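Local coordinates for uncharacterized protein conserved in bacteria with a cystatin-like fold (Silicibacter pomeroyi, PDB 3FLJ), which is of unknown function but has the cystatin-like fold of SnoaL-like proteins, whose cone-shaped barrel commonly encloses a small-molecule pocket, at residues 71-83 / 92-104. Sequence-based numbering, arbitrary orientation.
Sequences VGQVFSEFRYRRI and LEFQCKVGELDAV
Phe-75, the first residue beyond helix 61-74, lays one ring face against Cys-96: SG sits 3.6 Å from the Phe-75 ring centroid, while Val-98 CG2 meets the ring edge. Ser-76 then pairs its backbone with Lys-97, and one water links its OG to Gly-99 N. Around the corner at Glu-77, between Ser-76 and Arg-79, a bulge shifts the register by one. With CG anti to the backbone N (chi1 -173°), Phe-78 brings CE2 over a face of the Phe-94 ring, 3.3 Å from Phe-94 CD1, the rings near parallel but slid apart. On the other face of the hairpin, the Arg-79 guanidinium stacks on the Gln-95 amide, planes 27° apart. Back on the aromatic face, Tyr-80 takes Leu-92 CD2 over its ring. A classic bulge then turns both Arg-81 and Arg-82 to Glu-93: Arg-81 NE reaches OE2 at 3.0 Å on its anti lone pair, whereas Arg-82 NE and NH2 both grip OE1, each at 2.9 Å. A glutamine in place of Glu-93 would probably leave two arginines without their shared countercharge at the dimer interface, where Arg-81 also bridges Glu-121 of the second subunit. The hairpin thus exemplifies a two-faced sheet: Tyr-80 packs on helix 22-31 and Phe-75 on Met-124 of strand 117-125, while Arg-81, Arg-82 and Glu-93 meet the second subunit.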
ATOM      1  N   VAL A  71      10.749  -9.331   9.409  1.00 45.28           N
ATOM      2  CA  VAL A  71       9.425  -9.208   8.742  1.00 45.76           C
ATOM      3  C   VAL A  71       9.110 -10.493   7.960  1.00 45.46           C
ATOM      4  O   VAL A  71       8.005 -11.028   8.083  1.00 45.11           O
ATOM      5  CB  VAL A  71       9.302  -7.956   7.824  1.00 45.94           C
ATOM      6  CG1 VAL A  71       7.956  -7.936   7.102  1.00 44.70           C
ATOM      7  CG2 VAL A  71       9.469  -6.668   8.622  1.00 42.44           C
ATOM      8  N   GLY A  72      10.092 -10.974   7.190  1.00 46.44           N
ATOM      9  CA  GLY A  72       9.996 -12.232   6.427  1.00 46.94           C
ATOM     10  C   GLY A  72       9.696 -13.454   7.285  1.00 48.67           C
ATOM     11  O   GLY A  72       8.950 -14.339   6.858  1.00 50.15           O
ATOM     12  N   GLN A  73      10.278 -13.484   8.485  1.00 48.96           N
ATOM     13  CA  GLN A  73      10.039 -14.524   9.484  1.00 49.87           C
ATOM     14  C   GLN A  73       8.605 -14.494  10.039  1.00 49.36           C
ATOM     15  O   GLN A  73       8.002 -15.560  10.213  1.00 48.41           O
ATOM     16  CB  GLN A  73      11.026 -14.392  10.654  1.00 51.21           C
ATOM     17  CG  GLN A  73      12.482 -14.737  10.319  1.00 58.71           C
ATOM     18  CD  GLN A  73      12.878 -16.167  10.629  1.00 65.44           C
ATOM     19  OE1 GLN A  73      12.040 -17.073  10.726  1.00 74.47           O
ATOM     20  NE2 GLN A  73      14.174 -16.374  10.805  1.00 71.13           N
ATOM     21  N   VAL A  74       8.095 -13.286  10.330  1.00 48.37           N
ATOM     22  CA  VAL A  74       6.725 -13.097  10.839  1.00 47.47           C
ATOM     23  C   VAL A  74       5.688 -13.558   9.806  1.00 46.41           C
ATOM     24  O   VAL A  74       4.768 -14.308  10.155  1.00 45.59           O
ATOM     25  CB  VAL A  74       6.442 -11.624  11.269  1.00 47.19           C
ATOM     26  CG1 VAL A  74       4.970 -11.415  11.660  1.00 44.87           C
ATOM     27  CG2 VAL A  74       7.343 -11.227  12.437  1.00 42.29           C
ATOM     28  N   PHE A  75       5.860 -13.131   8.551  1.00 45.48           N
ATOM     29  CA  PHE A  75       4.928 -13.502   7.482  1.00 45.09           C
ATOM     30  C   PHE A  75       4.967 -14.989   7.116  1.00 44.98           C
ATOM     31  O   PHE A  75       6.012 -15.621   7.184  1.00 46.04           O
ATOM     32  CB  PHE A  75       5.151 -12.699   6.179  1.00 45.39           C
ATOM     33  CG  PHE A  75       4.905 -11.202   6.274  1.00 44.35           C
ATOM     34  CD1 PHE A  75       3.938 -10.626   7.137  1.00 44.10           C
ATOM     35  CD2 PHE A  75       5.554 -10.361   5.358  1.00 45.88           C
ATOM     36  CE1 PHE A  75       3.715  -9.235   7.139  1.00 46.09           C
ATOM     37  CE2 PHE A  75       5.320  -8.967   5.347  1.00 44.55           C
ATOM     38  CZ  PHE A  75       4.409  -8.404   6.233  1.00 45.94           C
ATOM     39  N   SER A  76       3.805 -15.516   6.745  1.00 44.11           N
ATOM     40  CA  SER A  76       3.641 -16.873   6.227  1.00 44.77           C
ATOM     41  C   SER A  76       2.784 -16.788   4.967  1.00 44.91           C
ATOM     42  O   SER A  76       2.077 -15.794   4.760  1.00 44.08           O
ATOM     43  CB  SER A  76       2.993 -17.787   7.265  1.00 44.74           C
ATOM     44  OG  SER A  76       1.785 -17.241   7.742  1.00 45.77           O
ATOM     45  N   GLU A  77       2.869 -17.827   4.132  1.00 45.84           N
ATOM     46  CA  GLU A  77       2.141 -17.920   2.862  1.00 46.96           C
ATOM     47  C   GLU A  77       2.388 -16.669   1.985  1.00 45.99           C
ATOM     48  O   GLU A  77       1.471 -16.149   1.366  1.00 44.63           O
ATOM     49  CB  GLU A  77       0.633 -18.140   3.124  1.00 46.55           C
ATOM     50  CG  GLU A  77       0.306 -19.350   4.019  1.00 50.92           C
ATOM     51  CD  GLU A  77      -1.202 -19.669   4.146  1.00 50.77           C
ATOM     52  OE1 GLU A  77      -2.048 -19.071   3.429  1.00 59.82           O
ATOM     53  OE2 GLU A  77      -1.545 -20.552   4.976  1.00 58.37           O
ATOM     54  N   PHE A  78       3.631 -16.184   1.974  1.00 45.71           N
ATOM     55  CA  PHE A  78       3.969 -14.944   1.291  1.00 45.46           C
ATOM     56  C   PHE A  78       4.126 -15.180  -0.205  1.00 46.03           C
ATOM     57  O   PHE A  78       4.766 -16.146  -0.627  1.00 46.21           O
ATOM     58  CB  PHE A  78       5.262 -14.331   1.860  1.00 46.20           C
ATOM     59  CG  PHE A  78       5.582 -12.963   1.307  1.00 45.82           C
ATOM     60  CD1 PHE A  78       6.239 -12.818   0.068  1.00 48.83           C
ATOM     61  CD2 PHE A  78       5.213 -11.812   2.006  1.00 45.63           C
ATOM     62  CE1 PHE A  78       6.514 -11.547  -0.462  1.00 47.46           C
ATOM     63  CE2 PHE A  78       5.497 -10.536   1.498  1.00 46.93           C
ATOM     64  CZ  PHE A  78       6.147 -10.402   0.254  1.00 47.23           C
ATOM     65  N   ARG A  79       3.548 -14.277  -0.993  1.00 44.94           N
ATOM     66  CA  ARG A  79       3.783 -14.244  -2.439  1.00 44.95           C
ATOM     67  C   ARG A  79       3.431 -12.882  -3.008  1.00 44.11           C
ATOM     68  O   ARG A  79       2.477 -12.239  -2.544  1.00 41.91           O
ATOM     69  CB  ARG A  79       3.051 -15.356  -3.228  1.00 46.17           C
ATOM     70  CG  ARG A  79       1.539 -15.248  -3.438  1.00 49.18           C
ATOM     71  CD  ARG A  79       0.778 -15.393  -2.151  1.00 55.49           C
ATOM     72  NE  ARG A  79      -0.671 -15.381  -2.378  1.00 58.69           N
ATOM     73  CZ  ARG A  79      -1.601 -15.722  -1.477  1.00 58.83           C
ATOM     74  NH1 ARG A  79      -1.279 -16.081  -0.230  1.00 55.96           N
ATOM     75  NH2 ARG A  79      -2.887 -15.678  -1.828  1.00 57.47           N
ATOM     76  N   TYR A  80       4.200 -12.461  -4.008  1.00 43.92           N
ATOM     77  CA  TYR A  80       3.880 -11.252  -4.756  1.00 43.73           C
ATOM     78  C   TYR A  80       2.744 -11.600  -5.718  1.00 43.30           C
ATOM     79  O   TYR A  80       2.631 -12.751  -6.147  1.00 43.33           O
ATOM     80  CB  TYR A  80       5.104 -10.689  -5.484  1.00 43.58           C
ATOM     81  CG  TYR A  80       6.085 -10.057  -4.528  1.00 42.54           C
ATOM     82  CD1 TYR A  80       5.814  -8.806  -3.965  1.00 40.82           C
ATOM     83  CD2 TYR A  80       7.291 -10.694  -4.179  1.00 42.98           C
ATOM     84  CE1 TYR A  80       6.710  -8.188  -3.064  1.00 44.28           C
ATOM     85  CE2 TYR A  80       8.211 -10.072  -3.284  1.00 44.75           C
ATOM     86  CZ  TYR A  80       7.907  -8.821  -2.737  1.00 45.05           C
ATOM     87  OH  TYR A  80       8.769  -8.216  -1.871  1.00 45.38           O
ATOM     88  N   ARG A  81       1.877 -10.619  -5.977  1.00 43.33           N
ATOM     89  CA  ARG A  81       0.744 -10.737  -6.906  1.00 44.13           C
ATOM     90  C   ARG A  81       1.021  -9.953  -8.175  1.00 43.10           C
ATOM     91  O   ARG A  81       0.921 -10.507  -9.266  1.00 42.85           O
ATOM     92  CB  ARG A  81      -0.547 -10.261  -6.250  1.00 43.52           C
ATOM     93  CG  ARG A  81      -0.865 -11.069  -4.997  1.00 47.49           C
ATOM     94  CD  ARG A  81      -2.302 -10.992  -4.572  1.00 46.48           C
ATOM     95  NE  ARG A  81      -2.781  -9.623  -4.318  1.00 49.98           N
ATOM     96  CZ  ARG A  81      -3.947  -9.321  -3.729  1.00 49.21           C
ATOM     97  NH1 ARG A  81      -4.768 -10.260  -3.254  1.00 47.90           N
ATOM     98  NH2 ARG A  81      -4.296  -8.054  -3.581  1.00 50.51           N
ATOM     99  N   ARG A  82       1.370  -8.671  -8.017  1.00 42.84           N
ATOM    100  CA  ARG A  82       1.673  -7.781  -9.143  1.00 43.19           C
ATOM    101  C   ARG A  82       2.958  -6.981  -8.931  1.00 42.52           C
ATOM    102  O   ARG A  82       3.196  -6.503  -7.828  1.00 44.34           O
ATOM    103  CB  ARG A  82       0.500  -6.847  -9.430  1.00 42.38           C
ATOM    104  CG  ARG A  82      -0.717  -7.574  -9.981  1.00 44.43           C
ATOM    105  CD  ARG A  82      -1.774  -6.583 -10.432  1.00 45.15           C
ATOM    106  NE  ARG A  82      -2.359  -5.815  -9.330  1.00 46.75           N
ATOM    107  CZ  ARG A  82      -3.220  -4.791  -9.461  1.00 50.16           C
ATOM    108  NH1 ARG A  82      -3.646  -4.392 -10.647  1.00 51.06           N
ATOM    109  NH2 ARG A  82      -3.696  -4.156  -8.386  1.00 50.73           N
ATOM    110  N   ILE A  83       3.767  -6.877  -9.990  1.00 42.73           N
ATOM    111  CA  ILE A  83       5.026  -6.114 -10.013  1.00 42.63           C
ATOM    112  C   ILE A  83       4.738  -4.982 -10.990  1.00 42.09           C
ATOM    113  O   ILE A  83       4.638  -5.229 -12.185  1.00 41.52           O
ATOM    114  CB  ILE A  83       6.244  -6.979 -10.501  1.00 43.26           C
ATOM    115  CG1 ILE A  83       6.351  -8.325  -9.760  1.00 44.04           C
ATOM    116  CG2 ILE A  83       7.554  -6.186 -10.389  1.00 42.29           C
ATOM    117  CD1 ILE A  83       6.451  -8.218  -8.261  1.00 45.28           C
ATOM    118  N   LEU A  92       5.512  -3.300  -5.619  1.00 42.73           N
ATOM    119  CA  LEU A  92       5.379  -4.761  -5.606  1.00 42.78           C
ATOM    120  C   LEU A  92       4.263  -5.134  -4.622  1.00 42.69           C
ATOM    121  O   LEU A  92       4.437  -5.070  -3.400  1.00 42.20           O
ATOM    122  CB  LEU A  92       6.685  -5.465  -5.231  1.00 44.17           C
ATOM    123  CG  LEU A  92       7.891  -5.342  -6.163  1.00 43.54           C
ATOM    124  CD1 LEU A  92       8.520  -3.974  -6.073  1.00 44.09           C
ATOM    125  CD2 LEU A  92       8.945  -6.453  -5.867  1.00 43.38           C
ATOM    126  N   GLU A  93       3.124  -5.528  -5.182  1.00 42.05           N
ATOM    127  CA  GLU A  93       1.945  -5.924  -4.421  1.00 42.88           C
ATOM    128  C   GLU A  93       2.096  -7.369  -3.965  1.00 42.57           C
ATOM    129  O   GLU A  93       2.410  -8.225  -4.781  1.00 41.57           O
ATOM    130  CB  GLU A  93       0.703  -5.772  -5.294  1.00 42.76           C
ATOM    131  CG  GLU A  93      -0.628  -6.221  -4.714  1.00 41.84           C
ATOM    132  CD  GLU A  93      -1.697  -6.192  -5.779  1.00 44.44           C
ATOM    133  OE1 GLU A  93      -1.695  -5.259  -6.588  1.00 51.23           O
ATOM    134  OE2 GLU A  93      -2.512  -7.100  -5.844  1.00 51.26           O
ATOM    135  N   PHE A  94       1.824  -7.625  -2.682  1.00 42.63           N
ATOM    136  CA  PHE A  94       1.893  -8.974  -2.102  1.00 43.51           C
ATOM    137  C   PHE A  94       0.692  -9.318  -1.229  1.00 43.90           C
ATOM    138  O   PHE A  94      -0.059  -8.426  -0.818  1.00 44.45           O
ATOM    139  CB  PHE A  94       3.187  -9.144  -1.292  1.00 44.21           C
ATOM    140  CG  PHE A  94       3.310  -8.229  -0.087  1.00 43.22           C
ATOM    141  CD1 PHE A  94       2.784  -8.609   1.158  1.00 45.57           C
ATOM    142  CD2 PHE A  94       3.982  -7.010  -0.185  1.00 44.51           C
ATOM    143  CE1 PHE A  94       2.911  -7.773   2.296  1.00 45.84           C
ATOM    144  CE2 PHE A  94       4.131  -6.164   0.944  1.00 45.50           C
ATOM    145  CZ  PHE A  94       3.590  -6.545   2.187  1.00 44.91           C
ATOM    146  N   GLN A  95       0.531 -10.619  -0.992  1.00 44.44           N
ATOM    147  CA  GLN A  95      -0.444 -11.177  -0.059  1.00 45.29           C
ATOM    148  C   GLN A  95       0.307 -12.156   0.860  1.00 45.25           C
ATOM    149  O   GLN A  95       1.260 -12.823   0.434  1.00 45.53           O
ATOM    150  CB  GLN A  95      -1.584 -11.870  -0.787  1.00 45.15           C
ATOM    151  CG  GLN A  95      -2.756 -12.260   0.138  1.00 47.07           C
ATOM    152  CD  GLN A  95      -3.964 -12.826  -0.587  1.00 48.19           C
ATOM    153  OE1 GLN A  95      -4.081 -12.736  -1.810  1.00 48.48           O
ATOM    154  NE2 GLN A  95      -4.879 -13.420   0.175  1.00 55.94           N
ATOM    155  N   CYS A  96      -0.112 -12.211   2.120  1.00 45.36           N
ATOM    156  CA  CYS A  96       0.483 -13.107   3.122  1.00 46.00           C
ATOM    157  C   CYS A  96      -0.457 -13.230   4.321  1.00 45.38           C
ATOM    158  O   CYS A  96      -1.618 -12.768   4.262  1.00 44.71           O
ATOM    159  CB  CYS A  96       1.871 -12.577   3.555  1.00 45.75           C
ATOM    160  SG  CYS A  96       1.814 -10.974   4.314  1.00 49.79           S
ATOM    161  N   LYS A  97       0.006 -13.939   5.348  1.00 45.57           N
ATOM    162  CA  LYS A  97      -0.684 -14.015   6.632  1.00 46.00           C
ATOM    163  C   LYS A  97       0.273 -13.664   7.776  1.00 45.35           C
ATOM    164  O   LYS A  97       1.500 -13.802   7.638  1.00 44.65           O
ATOM    165  CB  LYS A  97      -1.303 -15.402   6.868  1.00 46.34           C
ATOM    166  CG  LYS A  97      -2.199 -15.884   5.742  1.00 48.93           C
ATOM    167  CD  LYS A  97      -2.976 -17.160   6.054  1.00 48.55           C
ATOM    168  CE  LYS A  97      -4.131 -16.913   7.015  1.00 56.84           C
ATOM    169  NZ  LYS A  97      -5.064 -18.078   7.150  1.00 57.39           N
ATOM    170  N   VAL A  98      -0.305 -13.142   8.862  1.00 44.94           N
ATOM    171  CA  VAL A  98       0.378 -12.913  10.141  1.00 45.60           C
ATOM    172  C   VAL A  98      -0.431 -13.822  11.071  1.00 46.60           C
ATOM    173  O   VAL A  98      -1.550 -13.463  11.479  1.00 46.53           O
ATOM    174  CB  VAL A  98       0.370 -11.435  10.576  1.00 45.71           C
ATOM    175  CG1 VAL A  98       1.028 -11.277  11.937  1.00 46.29           C
ATOM    176  CG2 VAL A  98       1.087 -10.585   9.546  1.00 45.40           C
ATOM    177  N   GLY A  99       0.109 -15.021  11.328  1.00 46.39           N
ATOM    178  CA  GLY A  99      -0.585 -16.055  12.080  1.00 46.80           C
ATOM    179  C   GLY A  99      -1.759 -16.522  11.233  1.00 46.63           C
ATOM    180  O   GLY A  99      -1.572 -16.898  10.068  1.00 47.23           O
ATOM    181  N   GLU A 100      -2.962 -16.463  11.807  1.00 47.19           N
ATOM    182  CA  GLU A 100      -4.208 -16.800  11.090  1.00 46.98           C
ATOM    183  C   GLU A 100      -4.852 -15.613  10.352  1.00 46.17           C
ATOM    184  O   GLU A 100      -5.826 -15.826   9.623  1.00 47.29           O
ATOM    185  CB  GLU A 100      -5.228 -17.432  12.062  1.00 48.72           C
ATOM    186  CG  GLU A 100      -4.734 -18.727  12.756  1.00 56.06           C
ATOM    187  CD  GLU A 100      -4.352 -19.862  11.772  1.00 66.06           C
ATOM    188  OE1 GLU A 100      -4.962 -19.970  10.675  1.00 71.57           O
ATOM    189  OE2 GLU A 100      -3.434 -20.651  12.103  1.00 72.02           O
ATOM    190  N   LEU A 101      -4.303 -14.400  10.491  1.00 44.78           N
ATOM    191  CA  LEU A 101      -4.873 -13.189   9.909  1.00 44.11           C
ATOM    192  C   LEU A 101      -4.301 -12.922   8.525  1.00 44.05           C
ATOM    193  O   LEU A 101      -3.083 -12.930   8.363  1.00 44.41           O
ATOM    194  CB  LEU A 101      -4.585 -11.982  10.800  1.00 43.37           C
ATOM    195  CG  LEU A 101      -5.153 -11.960  12.222  1.00 44.36           C
ATOM    196  CD1 LEU A 101      -4.613 -10.752  12.954  1.00 45.38           C
ATOM    197  CD2 LEU A 101      -6.682 -11.946  12.222  1.00 43.78           C
ATOM    198  N   ASP A 102      -5.174 -12.630   7.561  1.00 43.17           N
ATOM    199  CA  ASP A 102      -4.785 -12.321   6.184  1.00 42.81           C
ATOM    200  C   ASP A 102      -4.289 -10.887   6.069  1.00 42.42           C
ATOM    201  O   ASP A 102      -4.761 -10.000   6.792  1.00 41.33           O
ATOM    202  CB  ASP A 102      -5.970 -12.496   5.221  1.00 43.53           C
ATOM    203  CG  ASP A 102      -6.429 -13.924   5.133  1.00 47.02           C
ATOM    204  OD1 ASP A 102      -5.633 -14.756   4.653  1.00 49.07           O
ATOM    205  OD2 ASP A 102      -7.580 -14.207   5.530  1.00 51.01           O
ATOM    206  N   ALA A 103      -3.355 -10.667   5.135  1.00 42.38           N
ATOM    207  CA  ALA A 103      -2.827  -9.333   4.826  1.00 42.87           C
ATOM    208  C   ALA A 103      -2.535  -9.172   3.337  1.00 42.84           C
ATOM    209  O   ALA A 103      -2.196 -10.153   2.666  1.00 42.89           O
ATOM    210  CB  ALA A 103      -1.544  -9.048   5.624  1.00 43.19           C
ATOM    211  N   VAL A 104      -2.718  -7.944   2.848  1.00 41.66           N
ATOM    212  CA  VAL A 104      -2.304  -7.505   1.510  1.00 42.00           C
ATOM    213  C   VAL A 104      -1.453  -6.241   1.721  1.00 41.65           C
ATOM    214  O   VAL A 104      -1.783  -5.399   2.564  1.00 41.70           O
ATOM    215  CB  VAL A 104      -3.509  -7.224   0.578  1.00 42.01           C
ATOM    216  CG1 VAL A 104      -3.066  -6.619  -0.749  1.00 41.08           C
ATOM    217  CG2 VAL A 104      -4.284  -8.522   0.331  1.00 40.42           C
TER
HETATM  218  O   HOH W   1       2.526 -15.896   9.951  1.00 39.51           O
HETATM  219  O   HOH W   2      -0.146 -18.848   8.811  1.00 52.52           O